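Insect group II chitinase (Ostrinia furnacalis, PDB 5Y2C) probably hydrolyses chitin as a family 18 glycoside hydrolase, captured here as an inactivated mutant of one catalytic domain with a chitooligosaccharide bound. Local coordinates at residues T10-Y15 against M341-D346; I35-A40 against K61-V66. All coordinates share one frame; numbering follows the deposited sequence.

Contact 1: residues T10-Y15 against M341-D346; sequences TNWAWY and MAWSLD. With NAG (2-acetamido-2-deoxy-beta-D-glucopyranose), chain C; NAG (2-acetamido-2-deoxy-beta-D-glucopyranose), chain B.
Thr10 and Trp12 meet Trp343 and Asp346 in a buried contact at the sugar-binding end of the TIM barrel of this family 18 glycoside hydrolase, where the end of strand 4-10 and the 3-10 turn after it pack on the end of strand 339-343 and the loop that follows. Trp343 forms part of the floor of the chitin site, and a flat indole suits a pyranose: C5 of the chain C sugar lies 3.4 Å above one of its faces, while CB of Ser344, the residue after a cis peptide bond, lies against the opposite face. With CG anti to the backbone N (chi1 -177°), the indole reaches out from the strand and turns NE1 to O7 of the chain B sugar, an almost straight bond of 3.0 Å with an N-H...O angle of 169°. The far end of the same ring meets the methyl CG2 of Thr10, 3.7 Å from Trp343 CH2, and the indole of Trp12, whose CH2 lies 3.8 Å from Trp343 CH2, near the plane of the Trp343 ring. Threonine fits because its methyl serves the indole while its hydroxyl faces the carboxylate, OG1 lying 2.8 Å from Asp346 OD1. Asp346 also forms a salt bridge through OD2 with Arg16, and Ala13 is small enough to rest its CB 3.7 Å from Asp346 CG. Ser344 OG donates to Asp346 OD1 from above the carboxylate plane, 45° out of it, at 2.8 Å.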
ATOM      1  N   THR A  10       2.102   8.502   5.601  1.00 30.88           N
ATOM      2  CA  THR A  10       3.137   7.881   6.424  1.00 22.09           C
ATOM      3  C   THR A  10       3.796   8.936   7.295  1.00 32.33           C
ATOM      4  O   THR A  10       4.335   9.924   6.782  1.00 32.02           O
ATOM      5  CB  THR A  10       4.186   7.139   5.578  1.00 25.36           C
ATOM      6  OG1 THR A  10       4.973   8.053   4.803  1.00 25.08           O
ATOM      7  CG2 THR A  10       3.521   6.163   4.651  1.00 17.72           C
ATOM      8  N   ASN A  11       3.792   8.708   8.612  1.00 23.91           N
ATOM      9  CA  ASN A  11       4.321   9.728   9.511  1.00 33.46           C
ATOM     10  C   ASN A  11       5.833   9.909   9.354  1.00 28.79           C
ATOM     11  O   ASN A  11       6.329  11.028   9.531  1.00 37.53           O
ATOM     12  CB  ASN A  11       3.944   9.420  10.966  1.00 26.64           C
ATOM     13  CG  ASN A  11       4.411   8.056  11.434  1.00 36.04           C
ATOM     14  OD1 ASN A  11       4.886   7.242  10.654  1.00 36.51           O
ATOM     15  ND2 ASN A  11       4.244   7.797  12.722  1.00 27.82           N
ATOM     16  N   TRP A  12       6.579   8.859   8.981  1.00 25.98           N
ATOM     17  CA  TRP A  12       8.028   8.987   8.855  1.00 29.86           C
ATOM     18  C   TRP A  12       8.462   9.768   7.606  1.00 30.10           C
ATOM     19  O   TRP A  12       9.642  10.111   7.488  1.00 34.04           O
ATOM     20  CB  TRP A  12       8.693   7.601   8.889  1.00 24.16           C
ATOM     21  CG  TRP A  12       8.372   6.716   7.730  1.00 23.79           C
ATOM     22  CD1 TRP A  12       9.051   6.636   6.549  1.00 21.52           C
ATOM     23  CD2 TRP A  12       7.288   5.784   7.634  1.00 26.83           C
ATOM     24  NE1 TRP A  12       8.457   5.716   5.719  1.00 30.38           N
ATOM     25  CE2 TRP A  12       7.369   5.179   6.360  1.00 29.41           C
ATOM     26  CE3 TRP A  12       6.247   5.413   8.492  1.00 25.72           C
ATOM     27  CZ2 TRP A  12       6.457   4.210   5.928  1.00 36.73           C
ATOM     28  CZ3 TRP A  12       5.329   4.456   8.060  1.00 23.37           C
ATOM     29  CH2 TRP A  12       5.443   3.861   6.792  1.00 24.83           C
ATOM     30  N   ALA A  13       7.551  10.100   6.692  1.00 40.89           N
ATOM     31  CA  ALA A  13       7.911  10.974   5.577  1.00 30.64           C
ATOM     32  C   ALA A  13       8.320  12.359   6.052  1.00 29.83           C
ATOM     33  O   ALA A  13       8.804  13.158   5.250  1.00 31.03           O
ATOM     34  CB  ALA A  13       6.739  11.103   4.596  1.00 25.87           C
ATOM     35  N   TRP A  14       8.073  12.680   7.323  1.00 40.11           N
ATOM     36  CA  TRP A  14       8.563  13.927   7.892  1.00 27.86           C
ATOM     37  C   TRP A  14      10.090  13.946   7.964  1.00 32.84           C
ATOM     38  O   TRP A  14      10.722  14.969   7.688  1.00 26.84           O
ATOM     39  CB  TRP A  14       7.955  14.110   9.277  1.00 25.58           C
ATOM     40  CG  TRP A  14       8.197  15.471   9.836  1.00 51.75           C
ATOM     41  CD1 TRP A  14       7.385  16.568   9.692  1.00 37.00           C
ATOM     42  CD2 TRP A  14       9.313  15.896  10.622  1.00 24.27           C
ATOM     43  NE1 TRP A  14       7.938  17.646  10.338  1.00 42.59           N
ATOM     44  CE2 TRP A  14       9.113  17.260  10.925  1.00 36.72           C
ATOM     45  CE3 TRP A  14      10.461  15.256  11.108  1.00 52.90           C
ATOM     46  CZ2 TRP A  14      10.023  18.004  11.679  1.00 37.44           C
ATOM     47  CZ3 TRP A  14      11.378  16.003  11.869  1.00 47.68           C
ATOM     48  CH2 TRP A  14      11.146  17.359  12.145  1.00 43.60           C
ATOM     49  N   TYR A  15      10.699  12.816   8.348  1.00 32.90           N
ATOM     50  CA  TYR A  15      12.145  12.705   8.548  1.00 31.02           C
ATOM     51  C   TYR A  15      12.828  12.451   7.206  1.00 31.41           C
ATOM     52  O   TYR A  15      13.390  11.385   6.953  1.00 36.56           O
ATOM     53  CB  TYR A  15      12.471  11.585   9.522  1.00 25.88           C
ATOM     54  CG  TYR A  15      11.743  11.602  10.837  1.00 27.13           C
ATOM     55  CD1 TYR A  15      12.121  12.458  11.864  1.00 40.32           C
ATOM     56  CD2 TYR A  15      10.714  10.707  11.079  1.00 32.82           C
ATOM     57  CE1 TYR A  15      11.461  12.445  13.096  1.00 32.00           C
ATOM     58  CE2 TYR A  15      10.051  10.684  12.306  1.00 31.36           C
ATOM     59  CZ  TYR A  15      10.433  11.557  13.307  1.00 35.63           C
ATOM     60  OH  TYR A  15       9.778  11.548  14.514  1.00 31.21           O
ATOM     61  N   MET A 341      -6.322   2.095  -3.890  1.00 24.27           N
ATOM     62  CA  MET A 341      -5.515   2.428  -2.733  1.00 28.09           C
ATOM     63  C   MET A 341      -4.147   2.917  -3.209  1.00 29.73           C
ATOM     64  O   MET A 341      -3.607   2.407  -4.202  1.00 22.34           O
ATOM     65  CB  MET A 341      -5.386   1.189  -1.819  1.00 36.96           C
ATOM     66  CG  MET A 341      -4.469   1.362  -0.655  1.00 32.95           C
ATOM     67  SD  MET A 341      -2.787   0.850  -1.014  1.00 35.29           S
ATOM     68  CE  MET A 341      -2.786  -0.879  -0.540  1.00 21.23           C
ATOM     69  N   ALA A 342      -3.591   3.910  -2.513  1.00 21.86           N
ATOM     70  CA  ALA A 342      -2.308   4.501  -2.877  1.00 26.06           C
ATOM     71  C   ALA A 342      -1.317   4.332  -1.729  1.00 33.22           C
ATOM     72  O   ALA A 342      -1.526   4.853  -0.621  1.00 31.98           O
ATOM     73  CB  ALA A 342      -2.445   5.981  -3.227  1.00 24.31           C
ATOM     74  N   TRP A 343      -0.226   3.630  -2.008  1.00 26.58           N
ATOM     75  CA  TRP A 343       0.929   3.594  -1.129  1.00 24.07           C
ATOM     76  C   TRP A 343       2.082   4.246  -1.884  1.00 29.58           C
ATOM     77  O   TRP A 343       2.654   3.632  -2.792  1.00 28.83           O
ATOM     78  CB  TRP A 343       1.294   2.158  -0.718  1.00 26.15           C
ATOM     79  CG  TRP A 343       2.439   2.217   0.226  1.00 29.81           C
ATOM     80  CD1 TRP A 343       3.757   2.318  -0.094  1.00 19.70           C
ATOM     81  CD2 TRP A 343       2.363   2.326   1.642  1.00 21.51           C
ATOM     82  NE1 TRP A 343       4.511   2.428   1.034  1.00 26.73           N
ATOM     83  CE2 TRP A 343       3.677   2.438   2.119  1.00 28.76           C
ATOM     84  CE3 TRP A 343       1.312   2.308   2.556  1.00 24.29           C
ATOM     85  CZ2 TRP A 343       3.969   2.533   3.471  1.00 22.50           C
ATOM     86  CZ3 TRP A 343       1.609   2.405   3.895  1.00 17.96           C
ATOM     87  CH2 TRP A 343       2.924   2.519   4.338  1.00 19.35           C
ATOM     88  N   SER A 344       2.452   5.463  -1.511  1.00 22.84           N
ATOM     89  CA  SER A 344       1.793   6.285  -0.503  1.00 20.23           C
ATOM     90  C   SER A 344       1.817   7.739  -0.969  1.00 22.25           C
ATOM     91  O   SER A 344       2.510   8.068  -1.948  1.00 30.32           O
ATOM     92  CB  SER A 344       2.506   6.147   0.831  1.00 19.15           C
ATOM     93  OG  SER A 344       3.834   6.625   0.729  1.00 26.37           O
ATOM     94  N   LEU A 345       1.100   8.617  -0.256  1.00 29.49           N
ATOM     95  CA  LEU A 345       0.951  10.010  -0.688  1.00 24.22           C
ATOM     96  C   LEU A 345       2.294  10.687  -0.957  1.00 23.70           C
ATOM     97  O   LEU A 345       2.429  11.456  -1.916  1.00 29.56           O
ATOM     98  CB  LEU A 345       0.181  10.803   0.366  1.00 23.33           C
ATOM     99  CG  LEU A 345      -1.291  10.458   0.595  1.00 32.03           C
ATOM    100  CD1 LEU A 345      -1.888  11.329   1.703  1.00 23.77           C
ATOM    101  CD2 LEU A 345      -2.076  10.603  -0.707  1.00 28.70           C
ATOM    102  N   ASP A 346       3.287  10.433  -0.107  1.00 23.24           N
ATOM    103  CA  ASP A 346       4.585  11.096  -0.142  1.00 23.41           C
ATOM    104  C   ASP A 346       5.527  10.579  -1.225  1.00 32.41           C
ATOM    105  O   ASP A 346       6.598  11.166  -1.416  1.00 28.56           O
ATOM    106  CB  ASP A 346       5.276  10.934   1.206  1.00 27.17           C
ATOM    107  CG  ASP A 346       5.358   9.502   1.615  1.00 28.00           C
ATOM    108  OD1 ASP A 346       4.390   8.988   2.205  1.00 28.54           O
ATOM    109  OD2 ASP A 346       6.363   8.866   1.271  1.00 27.98           O
TER
HETATM  110  C1  NAG C   4       3.317  -2.965   2.511  1.00 30.49           C
HETATM  111  C2  NAG C   4       3.046  -2.154   3.758  1.00 18.80           C
HETATM  112  C3  NAG C   4       4.119  -1.112   4.053  1.00 35.26           C
HETATM  113  C4  NAG C   4       5.248  -0.987   3.044  1.00 31.45           C
HETATM  114  C5  NAG C   4       4.576  -0.985   1.686  1.00 31.30           C
HETATM  115  C6  NAG C   4       5.510  -0.943   0.516  1.00 24.91           C
HETATM  116  C7  NAG C   4       0.796  -1.784   4.509  1.00 25.09           C
HETATM  117  C8  NAG C   4      -0.441  -1.042   4.227  1.00 19.97           C
HETATM  118  N2  NAG C   4       1.774  -1.503   3.725  1.00 28.80           N
HETATM  119  O3  NAG C   4       4.619  -1.379   5.323  1.00 26.82           O
HETATM  120  O4  NAG C   4       5.962   0.167   3.240  1.00 33.43           O
HETATM  121  O5  NAG C   4       3.717  -2.098   1.511  1.00 34.61           O
HETATM  122  O6  NAG C   4       6.489  -1.910   0.619  1.00 34.63           O
HETATM  123  O7  NAG C   4       0.865  -2.544   5.388  1.00 29.06           O
HETATM  124  C1  NAG B   5       7.167  -0.053   3.859  1.00 27.85           C
HETATM  125  C2  NAG B   5       8.148   0.986   3.435  1.00 27.72           C
HETATM  126  C3  NAG B   5       9.395   0.887   4.295  1.00 35.99           C
HETATM  127  C4  NAG B   5       9.020   0.990   5.759  1.00 28.25           C
HETATM  128  C5  NAG B   5       7.938  -0.017   6.081  1.00 24.87           C
HETATM  129  C6  NAG B   5       7.410   0.121   7.484  1.00 25.87           C
HETATM  130  C7  NAG B   5       8.075   1.779   1.214  1.00 30.49           C
HETATM  131  C8  NAG B   5       8.423   1.474  -0.182  1.00 24.81           C
HETATM  132  N2  NAG B   5       8.497   0.933   2.071  1.00 18.55           N
HETATM  133  O3  NAG B   5      10.223   1.912   3.928  1.00 29.99           O
HETATM  134  O4  NAG B   5      10.100   0.785   6.607  1.00 35.77           O
HETATM  135  O5  NAG B   5       6.921   0.269   5.173  1.00 29.78           O
HETATM  136  O6  NAG B   5       6.677  -1.005   7.894  1.00 30.44           O
HETATM  137  O7  NAG B   5       7.459   2.728   1.500  1.00 26.97           O
HETATM  138  O   HOH W   1       6.695   7.070   3.368  1.00 38.68           O
HETATM  139  O   HOH W   2       2.155  10.574   3.501  1.00 38.71           O

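Contact 2: residues I35-A40 against K61-V66. With NAG (2-acetamido-2-deoxy-beta-D-glucopyranose), chain C.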
ATOM      1  N   ILE A  35      -8.248   8.527   4.340  1.00 27.95           N
ATOM      2  CA  ILE A  35      -6.828   8.622   4.644  1.00 30.43           C
ATOM      3  C   ILE A  35      -6.522   7.595   5.724  1.00 27.05           C
ATOM      4  O   ILE A  35      -7.269   7.475   6.701  1.00 30.49           O
ATOM      5  CB  ILE A  35      -6.433  10.040   5.098  1.00 25.47           C
ATOM      6  CG1 ILE A  35      -6.597  11.031   3.954  1.00 34.22           C
ATOM      7  CG2 ILE A  35      -4.999  10.054   5.553  1.00 24.37           C
ATOM      8  CD1 ILE A  35      -6.658  12.471   4.410  1.00 26.50           C
ATOM      9  N   ILE A  36      -5.464   6.821   5.520  1.00 29.67           N
ATOM     10  CA  ILE A  36      -4.979   5.883   6.518  1.00 27.43           C
ATOM     11  C   ILE A  36      -3.662   6.432   7.057  1.00 39.82           C
ATOM     12  O   ILE A  36      -2.712   6.652   6.293  1.00 27.20           O
ATOM     13  CB  ILE A  36      -4.762   4.478   5.951  1.00 31.03           C
ATOM     14  CG1 ILE A  36      -5.998   3.969   5.193  1.00 29.80           C
ATOM     15  CG2 ILE A  36      -4.393   3.548   7.098  1.00 21.58           C
ATOM     16  CD1 ILE A  36      -7.290   4.040   5.960  1.00 27.67           C
ATOM     17  N   TYR A  37      -3.597   6.618   8.374  1.00 26.30           N
ATOM     18  CA  TYR A  37      -2.407   7.123   9.055  1.00 28.39           C
ATOM     19  C   TYR A  37      -1.499   5.946   9.399  1.00 23.24           C
ATOM     20  O   TYR A  37      -1.800   5.158  10.305  1.00 26.72           O
ATOM     21  CB  TYR A  37      -2.823   7.892  10.305  1.00 18.70           C
ATOM     22  CG  TYR A  37      -1.739   8.715  10.952  1.00 29.95           C
ATOM     23  CD1 TYR A  37      -0.650   8.105  11.565  1.00 27.58           C
ATOM     24  CD2 TYR A  37      -1.839  10.098  11.012  1.00 30.78           C
ATOM     25  CE1 TYR A  37       0.342   8.850  12.169  1.00 28.06           C
ATOM     26  CE2 TYR A  37      -0.862  10.855  11.619  1.00 34.35           C
ATOM     27  CZ  TYR A  37       0.228  10.231  12.194  1.00 35.92           C
ATOM     28  OH  TYR A  37       1.193  11.002  12.798  1.00 34.98           O
ATOM     29  N   ALA A  38      -0.380   5.831   8.695  1.00 19.47           N
ATOM     30  CA  ALA A  38       0.559   4.728   8.897  1.00 41.53           C
ATOM     31  C   ALA A  38       1.814   5.220   9.618  1.00 29.65           C
ATOM     32  O   ALA A  38       2.364   6.269   9.257  1.00 34.83           O
ATOM     33  CB  ALA A  38       0.932   4.086   7.554  1.00 21.26           C
ATOM     34  N   PHE A  39       2.243   4.499  10.657  1.00 28.17           N
ATOM     35  CA  PHE A  39       1.532   3.354  11.242  1.00 35.06           C
ATOM     36  C   PHE A  39       1.491   3.559  12.748  1.00 34.27           C
ATOM     37  O   PHE A  39       2.367   4.237  13.296  1.00 30.46           O
ATOM     38  CB  PHE A  39       2.243   2.008  10.978  1.00 24.42           C
ATOM     39  CG  PHE A  39       2.082   1.471   9.587  1.00 34.40           C
ATOM     40  CD1 PHE A  39       0.850   1.003   9.149  1.00 22.69           C
ATOM     41  CD2 PHE A  39       3.181   1.375   8.731  1.00 28.22           C
ATOM     42  CE1 PHE A  39       0.691   0.505   7.870  1.00 25.77           C
ATOM     43  CE2 PHE A  39       3.036   0.858   7.441  1.00 23.94           C
ATOM     44  CZ  PHE A  39       1.784   0.429   7.011  1.00 29.30           C
ATOM     45  N   ALA A  40       0.519   2.948  13.422  1.00 30.09           N
ATOM     46  CA  ALA A  40       0.653   2.658  14.845  1.00 31.35           C
ATOM     47  C   ALA A  40       1.123   1.213  15.000  1.00 35.84           C
ATOM     48  O   ALA A  40       1.156   0.437  14.039  1.00 29.33           O
ATOM     49  CB  ALA A  40      -0.656   2.902  15.613  1.00 25.82           C
ATOM     50  N   LYS A  61       1.253  16.606  17.464  1.00 29.58           N
ATOM     51  CA  LYS A  61      -0.174  16.605  17.132  1.00 33.40           C
ATOM     52  C   LYS A  61      -0.436  16.169  15.695  1.00 37.79           C
ATOM     53  O   LYS A  61      -1.423  16.586  15.081  1.00 42.19           O
ATOM     54  CB  LYS A  61      -0.766  18.008  17.341  1.00 26.01           C
ATOM     55  CG  LYS A  61      -0.507  18.602  18.714  1.00 28.61           C
ATOM     56  CD  LYS A  61      -1.484  18.142  19.758  1.00 39.45           C
ATOM     57  CE  LYS A  61      -0.851  18.149  21.138  1.00 54.34           C
ATOM     58  NZ  LYS A  61       0.200  19.184  21.214  1.00 45.51           N
ATOM     59  N   PHE A  62       0.427  15.302  15.151  1.00 29.77           N
ATOM     60  CA  PHE A  62       0.215  14.870  13.778  1.00 30.77           C
ATOM     61  C   PHE A  62      -1.022  13.991  13.655  1.00 26.32           C
ATOM     62  O   PHE A  62      -1.721  14.054  12.636  1.00 34.77           O
ATOM     63  CB  PHE A  62       1.452  14.156  13.247  1.00 30.05           C
ATOM     64  CG  PHE A  62       2.462  15.089  12.617  1.00 35.17           C
ATOM     65  CD1 PHE A  62       2.589  16.400  13.057  1.00 26.66           C
ATOM     66  CD2 PHE A  62       3.313  14.642  11.616  1.00 37.76           C
ATOM     67  CE1 PHE A  62       3.533  17.253  12.497  1.00 31.55           C
ATOM     68  CE2 PHE A  62       4.264  15.489  11.050  1.00 30.08           C
ATOM     69  CZ  PHE A  62       4.372  16.791  11.485  1.00 34.59           C
ATOM     70  N   TYR A  63      -1.321  13.171  14.672  1.00 30.39           N
ATOM     71  CA  TYR A  63      -2.583  12.424  14.680  1.00 30.87           C
ATOM     72  C   TYR A  63      -3.777  13.368  14.490  1.00 32.12           C
ATOM     73  O   TYR A  63      -4.594  13.196  13.580  1.00 28.85           O
ATOM     74  CB  TYR A  63      -2.752  11.644  15.989  1.00 24.85           C
ATOM     75  CG  TYR A  63      -2.039  10.309  16.127  1.00 34.76           C
ATOM     76  CD1 TYR A  63      -1.538   9.611  15.029  1.00 21.85           C
ATOM     77  CD2 TYR A  63      -1.902   9.723  17.395  1.00 32.30           C
ATOM     78  CE1 TYR A  63      -0.889   8.368  15.208  1.00 25.45           C
ATOM     79  CE2 TYR A  63      -1.268   8.510  17.576  1.00 24.60           C
ATOM     80  CZ  TYR A  63      -0.762   7.837  16.499  1.00 33.14           C
ATOM     81  OH  TYR A  63      -0.144   6.631  16.747  1.00 30.27           O
ATOM     82  N   GLU A  64      -3.875  14.386  15.348  1.00 37.02           N
ATOM     83  CA  GLU A  64      -5.018  15.292  15.305  1.00 34.31           C
ATOM     84  C   GLU A  64      -5.011  16.150  14.056  1.00 24.93           C
ATOM     85  O   GLU A  64      -6.077  16.536  13.566  1.00 35.02           O
ATOM     86  CB  GLU A  64      -5.006  16.231  16.501  1.00 32.82           C
ATOM     87  CG  GLU A  64      -5.158  15.554  17.815  1.00 49.65           C
ATOM     88  CD  GLU A  64      -4.769  16.470  18.955  1.00 40.93           C
ATOM     89  OE1 GLU A  64      -4.578  15.954  20.075  1.00 60.49           O
ATOM     90  OE2 GLU A  64      -4.631  17.699  18.715  1.00 47.18           O
ATOM     91  N   LYS A  65      -3.826  16.520  13.578  1.00 31.85           N
ATOM     92  CA  LYS A  65      -3.749  17.328  12.372  1.00 28.26           C
ATOM     93  C   LYS A  65      -4.269  16.573  11.164  1.00 32.97           C
ATOM     94  O   LYS A  65      -4.806  17.192  10.244  1.00 34.29           O
ATOM     95  CB  LYS A  65      -2.320  17.808  12.134  1.00 29.91           C
ATOM     96  CG  LYS A  65      -1.926  18.930  13.059  1.00 26.32           C
ATOM     97  CD  LYS A  65      -0.505  19.373  12.871  1.00 28.27           C
ATOM     98  CE  LYS A  65      -0.160  20.387  13.950  1.00 37.09           C
ATOM     99  NZ  LYS A  65      -0.275  21.796  13.479  1.00 56.83           N
ATOM    100  N   VAL A  66      -4.144  15.244  11.155  1.00 32.35           N
ATOM    101  CA  VAL A  66      -4.689  14.468  10.046  1.00 29.56           C
ATOM    102  C   VAL A  66      -6.180  14.184  10.250  1.00 28.92           C
ATOM    103  O   VAL A  66      -6.973  14.286   9.308  1.00 24.58           O
ATOM    104  CB  VAL A  66      -3.872  13.176   9.848  1.00 34.22           C
ATOM    105  CG1 VAL A  66      -4.477  12.304   8.736  1.00 27.97           C
ATOM    106  CG2 VAL A  66      -2.422  13.520   9.519  1.00 26.57           C
TER
HETATM  107  C1  NAG C   4       3.317  -2.965   2.511  1.00 30.49           C
HETATM  108  C2  NAG C   4       3.046  -2.154   3.758  1.00 18.80           C
HETATM  109  C3  NAG C   4       4.119  -1.112   4.053  1.00 35.26           C
HETATM  110  C4  NAG C   4       5.248  -0.987   3.044  1.00 31.45           C
HETATM  111  C5  NAG C   4       4.576  -0.985   1.686  1.00 31.30           C
HETATM  112  C6  NAG C   4       5.510  -0.943   0.516  1.00 24.91           C
HETATM  113  C7  NAG C   4       0.796  -1.784   4.509  1.00 25.09           C
HETATM  114  C8  NAG C   4      -0.441  -1.042   4.227  1.00 19.97           C
HETATM  115  N2  NAG C   4       1.774  -1.503   3.725  1.00 28.80           N
HETATM  116  O3  NAG C   4       4.619  -1.379   5.323  1.00 26.82           O
HETATM  117  O4  NAG C   4       5.962   0.167   3.240  1.00 33.43           O
HETATM  118  O5  NAG C   4       3.717  -2.098   1.511  1.00 34.61           O
HETATM  119  O6  NAG C   4       6.489  -1.910   0.619  1.00 34.63           O
HETATM  120  O7  NAG C   4       0.865  -2.544   5.388  1.00 29.06           O
HETATM  121  O   HOH W   3       1.829   5.657  15.411  1.00 33.13           O
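Tyr37 on strand 34-42 packs against Tyr63, Phe62 and Val66 of helix 62-67, a strand-to-helix contact in the wall of the TIM barrel. The two short segments run nearly antiparallel, at 168°, with their axes 10.2 Å apart. The tight part centres on a T-shaped pair: the CD1-CE1 edge of Tyr63 comes over one face of Tyr37, the ring centroids 4.8 Å apart and the planes at 69°. Tyr37 CG stands anti to the backbone N (chi1 -168°), which sends the ring out from the barrel strand toward the helix. Val66 meets the rim of that ring, its CG2 3.7 Å from Tyr37 CE2, and its other methyl, CG1, reaches Ile35 CG2 at 3.9 Å; branched side chains suit such a seam because they fill the space beside a flat ring. The Tyr37 hydroxyl passes close to Phe62 CB and is hydrogen-bonded to Asp57. Replacing Tyr37 by an alanine would probably open a gap under the edge of Tyr63 and leave Asp57 without this one of its partners. Packing is looser toward Ala40, whose CB is 3.9 Å from Tyr63 OH; there a water accepts a hydrogen bond from Tyr63 OH, 2.6 Å from that oxygen, and donates one to Phe39 O. On the solvent side, Lys61 at the N-cap and Glu64 and Lys65 on the helix are exposed, which suits their charged ends. With no direct hydrogen bond between the segments, the chemistry implies that ring and methyl packing hold strand and helix together, while the tyrosine hydroxyls bond to Asp57 and to a water rather than to the facing segment.

Overall arrangement
The centres of contacts 1 and 2 lie about 10 Å apart on neighbouring parts of the TIM barrel. Along the chain the order is 10-15, 35-40, 61-66, 341-346, so contact 1 brings together the early and late parts of the barrel and contact 2 falls within the span between them. Strand 4-10 pairs in parallel with both neighbours: it stands between strand 339-343 of contact 1 and strand 34-42 of contact 2, and itself ends in contact 1. They also touch directly: Asn11 N probably bonds to Ala38 O, Trp14 packs on Phe62, and Trp343 on Phe39. Those last two rings both approach the chain C sugar, linking the outer helix layer through strand 34-42 to the chitin site.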